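PDB 4QFL: ABC transporter periplasmic peptide-binding protein from Pseudoalteromonas, which binds dipeptides in the periplasm, here alanine-phenylalanine, and probably delivers them to an ABC transporter for uptake. Local coordinates for residues Asn58-Asp62 / Pro207-Tyr213; Tyr106-Arg111 / Ser187-Ala191. One frame throughout, in Å; residues are numbered along the deposited sequence.

Contact 1 (Asn58-Asp62 / Pro207-Tyr213); sequences NQLYD and PVGTGPY
Gln59, Leu60 and Asp62 meet the glycine-rich run Gly209-Tyr213, a Gly-Thr-Gly-Pro-Tyr sequence of the kind familiar in family 5 solute-binding proteins, which closes the C-terminal end of helix 50-60. Two carbonyls from the last turn receive backbone hydrogens: Tyr213 N reaches Gln59 O at 2.8 Å, and Gly211 N reaches Leu60 O at 2.9 Å. The second donor stands 56° above the carbonyl plane, so it does not follow a lone pair. The backbones come within 3.9 Å between Tyr61 CA and Gly211 CA, a closeness consistent with glycine at that position.

Beyond the helix end, Thr210 OG1 sits between its backbone N and carbonyl carbon (chi1 55°) and from there donates to the anti lone pair of Asp62 OD2 at 2.9 Å. A water links the same residues again, donating to Thr210 OG1 and accepting from Asp62 N. In the next shell, Asp62 OD2 also bonds Trp233 NE1 and OD1 bonds Tyr232 OH, so both carboxylate oxygens are held. An alanine in place of Asp62 would probably leave the Thr210 hydroxyl, the Trp233 indole N-H and the Tyr232 hydroxyl without the carboxylate they share.

On the other flank, Pro207 packs against two side chains: its CG lies 3.7 Å from Leu60 CD1, while its CB lies 3.2 Å from Tyr61 OH, the Tyr61 and Pro207 side chains crossing at about a right angle. That hydroxyl is fixed by Phe42 O. At the helix end itself, a CA-H...O contact runs almost straight from Leu60 CA to Tyr213 O, 3.5 Å away with 169° at the hydrogen.

Contact 2 (Tyr106-Arg111 / Ser187-Ala191); sequences YFTPTR and SKEYA
Glu189 reaches out from the first turn of helix 188-196 and grips Thr110 with both carboxylate oxygens. Its chain is fully extended, CG anti to the backbone N (chi1 -178°), which carries the carboxylate past the Phe107 ring to the loop. Thr110 N gives a nearly straight bond, 171° at the hydrogen, to the syn lone pair of Glu189 OE1 at 2.9 Å. The hydroxyl OG1 of the same threonine donates to Glu189 OE2 over 2.5 Å, so short that the exact length is doubtful. Together the two bonds probably hold the carboxylate's rotation, and a water extends the grip by donating to both Glu189 OE1 and Arg111 O.

The Phe107 ring is met by two neighbouring helix residues. Glu189 CG meets its edge in plane, and the carboxylate is turned almost perpendicular to the ring. Tyr190 CB instead sits over a face, 3.9 Å from the Phe107 centroid, a CH-pi contact. The two aromatic rings are oblique, their planes 57° apart and their centroids separated by 5.3 Å. Tyr106 lies obliquely on the same side of the Tyr190 ring plane as Phe107 but nearer its hydroxyl end; Tyr106 CD1 comes 3.3 Å from Tyr190 OH, which is itself bonded to Tyr206 O.

Arg111 runs alongside Glu189 in the opposite sense without a direct charge contact. Its guanidinium meets Lys188 CB edge-on, with NH2 3.7 Å away, while NH1 makes a salt bridge to Asp117, whose other oxygen accepts from Lys188 N. Ser187 OG accepts from Tyr190 N at 2.9 Å. Together these features describe an N-capped helix start, with a loop clamped to its first turn by a bidentate carboxylate and an aromatic cluster.

Overall arrangement
Along the chain the order is 58-62, 106-111, 187-191, 207-213, so both segments of contact 2 fall between those of contact 1. The centres are 13 Å apart, on the same side of the chain's centre, and the two contacts touch. Val208 is the main joint: its CG2 lies 3.4 Å from Tyr190 CD2, and its CG1 packs on Phe107 and Ser187. A probable hydrogen bond from Tyr106 OH to Pro207 O adds a polar link. Helix 50-60 starts at Gly50 in the dipeptide pocket and ends at contact 1, running from the binding site to this buried packing; Asn58's side chain remains about 11 Å from the bound alanine, so the contact itself does not touch the ligand.

Contact 1 (Asn58-Asp62 / Pro207-Tyr213)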
ATOM      1  N   ASN A  58      -1.151   9.587   8.081  1.00 18.57           N
ATOM      2  CA  ASN A  58      -1.483   9.669   9.496  1.00 18.99           C
ATOM      3  C   ASN A  58      -1.004  10.955  10.127  1.00 18.55           C
ATOM      4  O   ASN A  58      -1.417  11.282  11.236  1.00 20.89           O
ATOM      5  CB  ASN A  58      -0.899   8.485  10.276  1.00 17.23           C
ATOM      6  CG  ASN A  58      -1.572   7.188   9.944  1.00 20.35           C
ATOM      7  OD1 ASN A  58      -0.926   6.227   9.518  1.00 24.77           O
ATOM      8  ND2 ASN A  58      -2.875   7.145  10.128  1.00 17.36           N
ATOM      9  N   GLN A  59      -0.132  11.677   9.434  1.00 15.58           N
ATOM     10  CA  GLN A  59       0.449  12.889   9.996  1.00 16.81           C
ATOM     11  C   GLN A  59      -0.379  14.140   9.707  1.00 17.92           C
ATOM     12  O   GLN A  59      -0.623  14.943  10.596  1.00 19.38           O
ATOM     13  CB  GLN A  59       1.887  13.068   9.519  1.00 17.93           C
ATOM     14  CG  GLN A  59       2.898  12.154  10.213  1.00 18.33           C
ATOM     15  CD  GLN A  59       2.624  10.683   9.994  1.00 17.22           C
ATOM     16  OE1 GLN A  59       2.705  10.182   8.870  1.00 18.28           O
ATOM     17  NE2 GLN A  59       2.301   9.977  11.068  1.00 15.83           N
ATOM     18  N   LEU A  60      -0.817  14.305   8.466  1.00 16.98           N
ATOM     19  CA  LEU A  60      -1.526  15.521   8.086  1.00 16.57           C
ATOM     20  C   LEU A  60      -3.027  15.387   8.152  1.00 17.69           C
ATOM     21  O   LEU A  60      -3.731  16.390   8.157  1.00 18.10           O
ATOM     22  CB  LEU A  60      -1.144  15.939   6.670  1.00 16.87           C
ATOM     23  CG  LEU A  60       0.299  16.338   6.425  1.00 18.37           C
ATOM     24  CD1 LEU A  60       0.528  16.439   4.942  1.00 18.92           C
ATOM     25  CD2 LEU A  60       0.589  17.661   7.103  1.00 17.90           C
ATOM     26  N   TYR A  61      -3.522  14.152   8.176  1.00 15.92           N
ATOM     27  CA  TYR A  61      -4.950  13.900   7.970  1.00 18.03           C
ATOM     28  C   TYR A  61      -5.599  12.987   9.013  1.00 17.97           C
ATOM     29  O   TYR A  61      -4.913  12.367   9.816  1.00 17.76           O
ATOM     30  CB  TYR A  61      -5.172  13.263   6.595  1.00 17.34           C
ATOM     31  CG  TYR A  61      -4.743  14.097   5.419  1.00 18.20           C
ATOM     32  CD1 TYR A  61      -5.497  15.189   5.005  1.00 17.16           C
ATOM     33  CD2 TYR A  61      -3.590  13.778   4.695  1.00 19.06           C
ATOM     34  CE1 TYR A  61      -5.108  15.958   3.903  1.00 19.25           C
ATOM     35  CE2 TYR A  61      -3.193  14.540   3.594  1.00 18.38           C
ATOM     36  CZ  TYR A  61      -3.960  15.626   3.204  1.00 16.93           C
ATOM     37  OH  TYR A  61      -3.567  16.384   2.125  1.00 18.09           O
ATOM     38  N   ASP A  62      -6.929  12.914   8.978  1.00 13.99           N
ATOM     39  CA  ASP A  62      -7.675  11.865   9.665  1.00 19.37           C
ATOM     40  C   ASP A  62      -8.674  11.260   8.697  1.00 18.26           C
ATOM     41  O   ASP A  62      -9.088  11.911   7.746  1.00 17.25           O
ATOM     42  CB  ASP A  62      -8.458  12.412  10.860  1.00 17.73           C
ATOM     43  CG  ASP A  62      -7.574  13.067  11.905  1.00 18.09           C
ATOM     44  OD1 ASP A  62      -6.921  12.336  12.675  1.00 18.95           O
ATOM     45  OD2 ASP A  62      -7.569  14.313  11.980  1.00 20.10           O
ATOM     46  N   PRO A 207      -1.015  20.873   1.230  1.00 18.14           N
ATOM     47  CA  PRO A 207      -2.172  20.202   1.800  1.00 18.36           C
ATOM     48  C   PRO A 207      -2.780  20.941   2.979  1.00 18.01           C
ATOM     49  O   PRO A 207      -2.092  21.679   3.706  1.00 17.90           O
ATOM     50  CB  PRO A 207      -1.588  18.872   2.267  1.00 17.57           C
ATOM     51  CG  PRO A 207      -0.191  19.195   2.618  1.00 18.11           C
ATOM     52  CD  PRO A 207       0.255  20.269   1.674  1.00 18.98           C
ATOM     53  N   VAL A 208      -4.080  20.726   3.159  1.00 16.93           N
ATOM     54  CA  VAL A 208      -4.768  21.122   4.370  1.00 16.14           C
ATOM     55  C   VAL A 208      -5.542  19.933   4.891  1.00 17.01           C
ATOM     56  O   VAL A 208      -6.405  19.402   4.205  1.00 18.98           O
ATOM     57  CB  VAL A 208      -5.746  22.282   4.117  1.00 18.37           C
ATOM     58  CG1 VAL A 208      -6.562  22.562   5.367  1.00 15.90           C
ATOM     59  CG2 VAL A 208      -4.979  23.531   3.686  1.00 20.30           C
ATOM     60  N   GLY A 209      -5.229  19.510   6.110  1.00 18.13           N
ATOM     61  CA  GLY A 209      -5.897  18.377   6.714  1.00 15.89           C
ATOM     62  C   GLY A 209      -6.426  18.724   8.078  1.00 18.68           C
ATOM     63  O   GLY A 209      -6.514  19.891   8.440  1.00 17.82           O
ATOM     64  N   THR A 210      -6.785  17.704   8.843  1.00 17.91           N
ATOM     65  CA  THR A 210      -7.240  17.912  10.211  1.00 19.74           C
ATOM     66  C   THR A 210      -6.329  17.171  11.172  1.00 18.98           C
ATOM     67  O   THR A 210      -6.621  17.082  12.373  1.00 19.16           O
ATOM     68  CB  THR A 210      -8.678  17.404  10.414  1.00 20.59           C
ATOM     69  OG1 THR A 210      -8.766  16.025  10.027  1.00 18.19           O
ATOM     70  CG2 THR A 210      -9.645  18.217   9.581  1.00 18.03           C
ATOM     71  N   GLY A 211      -5.224  16.654  10.626  1.00 18.52           N
ATOM     72  CA  GLY A 211      -4.323  15.758  11.326  1.00 17.63           C
ATOM     73  C   GLY A 211      -3.417  16.434  12.327  1.00 16.51           C
ATOM     74  O   GLY A 211      -3.408  17.664  12.434  1.00 19.52           O
ATOM     75  N   PRO A 212      -2.635  15.631  13.063  1.00 19.31           N
ATOM     76  CA  PRO A 212      -1.766  16.081  14.167  1.00 16.98           C
ATOM     77  C   PRO A 212      -0.616  17.004  13.757  1.00 18.54           C
ATOM     78  O   PRO A 212      -0.082  17.695  14.617  1.00 19.29           O
ATOM     79  CB  PRO A 212      -1.209  14.771  14.737  1.00 19.33           C
ATOM     80  CG  PRO A 212      -1.321  13.790  13.631  1.00 17.85           C
ATOM     81  CD  PRO A 212      -2.579  14.171  12.885  1.00 17.80           C
ATOM     82  N   TYR A 213      -0.233  16.999  12.483  1.00 20.32           N
ATOM     83  CA  TYR A 213       0.837  17.873  12.011  1.00 18.89           C
ATOM     84  C   TYR A 213       0.403  18.642  10.783  1.00 18.89           C
ATOM     85  O   TYR A 213      -0.501  18.230  10.066  1.00 19.16           O
ATOM     86  CB  TYR A 213       2.106  17.076  11.723  1.00 17.46           C
ATOM     87  CG  TYR A 213       2.523  16.209  12.883  1.00 19.80           C
ATOM     88  CD1 TYR A 213       3.316  16.720  13.913  1.00 22.21           C
ATOM     89  CD2 TYR A 213       2.117  14.883  12.960  1.00 18.59           C
ATOM     90  CE1 TYR A 213       3.703  15.926  14.989  1.00 22.08           C
ATOM     91  CE2 TYR A 213       2.494  14.081  14.031  1.00 22.19           C
ATOM     92  CZ  TYR A 213       3.288  14.612  15.044  1.00 20.54           C
ATOM     93  OH  TYR A 213       3.668  13.817  16.106  1.00 25.70           O
TER
HETATM   94  O   HOH W   1      -7.876  15.310   7.491  1.00 18.63           O

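Contact 2 (Tyr106-Arg111 / Ser187-Ala191)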
ATOM      1  N   TYR A 106      -0.718  29.191   3.633  1.00 22.90           N
ATOM      2  CA  TYR A 106      -1.506  29.454   2.441  1.00 22.62           C
ATOM      3  C   TYR A 106      -3.024  29.360   2.666  1.00 21.31           C
ATOM      4  O   TYR A 106      -3.801  29.621   1.750  1.00 21.27           O
ATOM      5  CB  TYR A 106      -1.051  28.519   1.311  1.00 19.75           C
ATOM      6  CG  TYR A 106      -0.735  27.117   1.799  1.00 21.30           C
ATOM      7  CD1 TYR A 106      -1.721  26.140   1.857  1.00 21.97           C
ATOM      8  CD2 TYR A 106       0.543  26.779   2.226  1.00 22.54           C
ATOM      9  CE1 TYR A 106      -1.445  24.865   2.321  1.00 19.59           C
ATOM     10  CE2 TYR A 106       0.829  25.504   2.688  1.00 20.30           C
ATOM     11  CZ  TYR A 106      -0.170  24.556   2.731  1.00 20.93           C
ATOM     12  OH  TYR A 106       0.105  23.293   3.190  1.00 21.83           O
ATOM     13  N   PHE A 107      -3.451  29.009   3.883  1.00 22.52           N
ATOM     14  CA  PHE A 107      -4.888  28.835   4.172  1.00 22.45           C
ATOM     15  C   PHE A 107      -5.263  29.051   5.637  1.00 23.04           C
ATOM     16  O   PHE A 107      -4.553  28.615   6.541  1.00 25.33           O
ATOM     17  CB  PHE A 107      -5.365  27.447   3.717  1.00 21.50           C
ATOM     18  CG  PHE A 107      -6.821  27.146   4.039  1.00 22.78           C
ATOM     19  CD1 PHE A 107      -7.847  27.640   3.244  1.00 21.69           C
ATOM     20  CD2 PHE A 107      -7.157  26.326   5.113  1.00 23.03           C
ATOM     21  CE1 PHE A 107      -9.167  27.340   3.523  1.00 20.70           C
ATOM     22  CE2 PHE A 107      -8.483  26.023   5.393  1.00 22.72           C
ATOM     23  CZ  PHE A 107      -9.484  26.537   4.599  1.00 21.92           C
ATOM     24  N   THR A 108      -6.385  29.733   5.854  1.00 23.13           N
ATOM     25  CA  THR A 108      -6.985  29.884   7.175  1.00 24.15           C
ATOM     26  C   THR A 108      -8.476  29.601   7.053  1.00 26.28           C
ATOM     27  O   THR A 108      -9.180  30.289   6.297  1.00 25.21           O
ATOM     28  CB  THR A 108      -6.836  31.321   7.718  1.00 27.00           C
ATOM     29  OG1 THR A 108      -5.465  31.729   7.649  1.00 30.36           O
ATOM     30  CG2 THR A 108      -7.319  31.402   9.158  1.00 27.71           C
ATOM     31  N   PRO A 109      -8.968  28.588   7.791  1.00 25.85           N
ATOM     32  CA  PRO A 109     -10.387  28.208   7.761  1.00 26.50           C
ATOM     33  C   PRO A 109     -11.303  29.316   8.265  1.00 25.67           C
ATOM     34  O   PRO A 109     -10.891  30.108   9.109  1.00 26.19           O
ATOM     35  CB  PRO A 109     -10.451  27.011   8.722  1.00 26.00           C
ATOM     36  CG  PRO A 109      -9.214  27.109   9.561  1.00 22.95           C
ATOM     37  CD  PRO A 109      -8.176  27.689   8.651  1.00 24.92           C
ATOM     38  N   THR A 110     -12.524  29.370   7.740  1.00 24.51           N
ATOM     39  CA  THR A 110     -13.554  30.249   8.280  1.00 26.25           C
ATOM     40  C   THR A 110     -14.672  29.439   8.925  1.00 27.07           C
ATOM     41  O   THR A 110     -15.622  29.997   9.463  1.00 28.92           O
ATOM     42  CB  THR A 110     -14.151  31.169   7.198  1.00 27.50           C
ATOM     43  OG1 THR A 110     -14.840  30.388   6.214  1.00 32.17           O
ATOM     44  CG2 THR A 110     -13.060  31.969   6.528  1.00 27.22           C
ATOM     45  N   ARG A 111     -14.551  28.117   8.860  1.00 28.11           N
ATOM     46  CA  ARG A 111     -15.517  27.211   9.467  1.00 25.25           C
ATOM     47  C   ARG A 111     -14.848  25.892   9.837  1.00 26.17           C
ATOM     48  O   ARG A 111     -13.733  25.610   9.406  1.00 25.14           O
ATOM     49  CB  ARG A 111     -16.696  26.961   8.522  1.00 24.96           C
ATOM     50  CG  ARG A 111     -16.320  26.287   7.219  1.00 24.98           C
ATOM     51  CD  ARG A 111     -17.478  25.481   6.654  1.00 25.40           C
ATOM     52  NE  ARG A 111     -17.123  24.833   5.392  1.00 25.37           N
ATOM     53  CZ  ARG A 111     -16.642  23.595   5.297  1.00 24.13           C
ATOM     54  NH1 ARG A 111     -16.471  22.855   6.385  1.00 23.66           N
ATOM     55  NH2 ARG A 111     -16.353  23.083   4.105  1.00 23.06           N
ATOM     56  N   SER A 187     -10.190  19.334   2.755  1.00 17.71           N
ATOM     57  CA  SER A 187     -10.863  20.616   2.981  1.00 19.45           C
ATOM     58  C   SER A 187     -11.593  21.155   1.753  1.00 20.00           C
ATOM     59  O   SER A 187     -10.962  21.518   0.757  1.00 20.19           O
ATOM     60  CB  SER A 187      -9.864  21.682   3.425  1.00 18.41           C
ATOM     61  OG  SER A 187     -10.488  22.959   3.415  1.00 18.77           O
ATOM     62  N   LYS A 188     -12.918  21.233   1.837  1.00 22.41           N
ATOM     63  CA  LYS A 188     -13.694  21.836   0.767  1.00 19.93           C
ATOM     64  C   LYS A 188     -13.445  23.333   0.682  1.00 21.58           C
ATOM     65  O   LYS A 188     -13.328  23.890  -0.414  1.00 22.71           O
ATOM     66  CB  LYS A 188     -15.186  21.567   0.923  1.00 19.36           C
ATOM     67  CG  LYS A 188     -15.963  22.034  -0.296  1.00 21.67           C
ATOM     68  CD  LYS A 188     -17.448  21.792  -0.189  1.00 21.46           C
ATOM     69  CE  LYS A 188     -18.133  22.245  -1.467  1.00 26.04           C
ATOM     70  NZ  LYS A 188     -19.607  22.051  -1.434  1.00 28.97           N
ATOM     71  N   GLU A 189     -13.361  23.996   1.830  1.00 21.09           N
ATOM     72  CA  GLU A 189     -13.125  25.434   1.804  1.00 21.88           C
ATOM     73  C   GLU A 189     -11.814  25.765   1.101  1.00 21.82           C
ATOM     74  O   GLU A 189     -11.760  26.663   0.269  1.00 22.93           O
ATOM     75  CB  GLU A 189     -13.158  26.047   3.202  1.00 23.74           C
ATOM     76  CG  GLU A 189     -12.950  27.556   3.168  1.00 24.37           C
ATOM     77  CD  GLU A 189     -13.064  28.201   4.532  1.00 26.35           C
ATOM     78  OE1 GLU A 189     -12.986  27.464   5.537  1.00 24.87           O
ATOM     79  OE2 GLU A 189     -13.232  29.443   4.596  1.00 27.61           O
ATOM     80  N   TYR A 190     -10.758  25.035   1.431  1.00 21.27           N
ATOM     81  CA  TYR A 190      -9.477  25.219   0.769  1.00 21.42           C
ATOM     82  C   TYR A 190      -9.657  24.979  -0.718  1.00 20.82           C
ATOM     83  O   TYR A 190      -9.259  25.800  -1.543  1.00 19.98           O
ATOM     84  CB  TYR A 190      -8.444  24.251   1.351  1.00 20.18           C
ATOM     85  CG  TYR A 190      -7.039  24.369   0.792  1.00 22.83           C
ATOM     86  CD1 TYR A 190      -6.459  25.608   0.539  1.00 22.57           C
ATOM     87  CD2 TYR A 190      -6.284  23.237   0.545  1.00 20.09           C
ATOM     88  CE1 TYR A 190      -5.179  25.707   0.034  1.00 20.94           C
ATOM     89  CE2 TYR A 190      -5.007  23.325   0.047  1.00 20.75           C
ATOM     90  CZ  TYR A 190      -4.454  24.562  -0.210  1.00 20.50           C
ATOM     91  OH  TYR A 190      -3.167  24.644  -0.705  1.00 22.45           O
ATOM     92  N   ALA A 191     -10.279  23.859  -1.058  1.00 21.33           N
ATOM     93  CA  ALA A 191     -10.469  23.495  -2.465  1.00 20.31           C
ATOM     94  C   ALA A 191     -11.247  24.547  -3.247  1.00 21.34           C
ATOM     95  O   ALA A 191     -10.892  24.866  -4.376  1.00 21.25           O
ATOM     96  CB  ALA A 191     -11.150  22.150  -2.577  1.00 21.54           C
TER
HETATM   97  O   HOH W   2     -12.829  25.062   6.542  1.00 26.08           O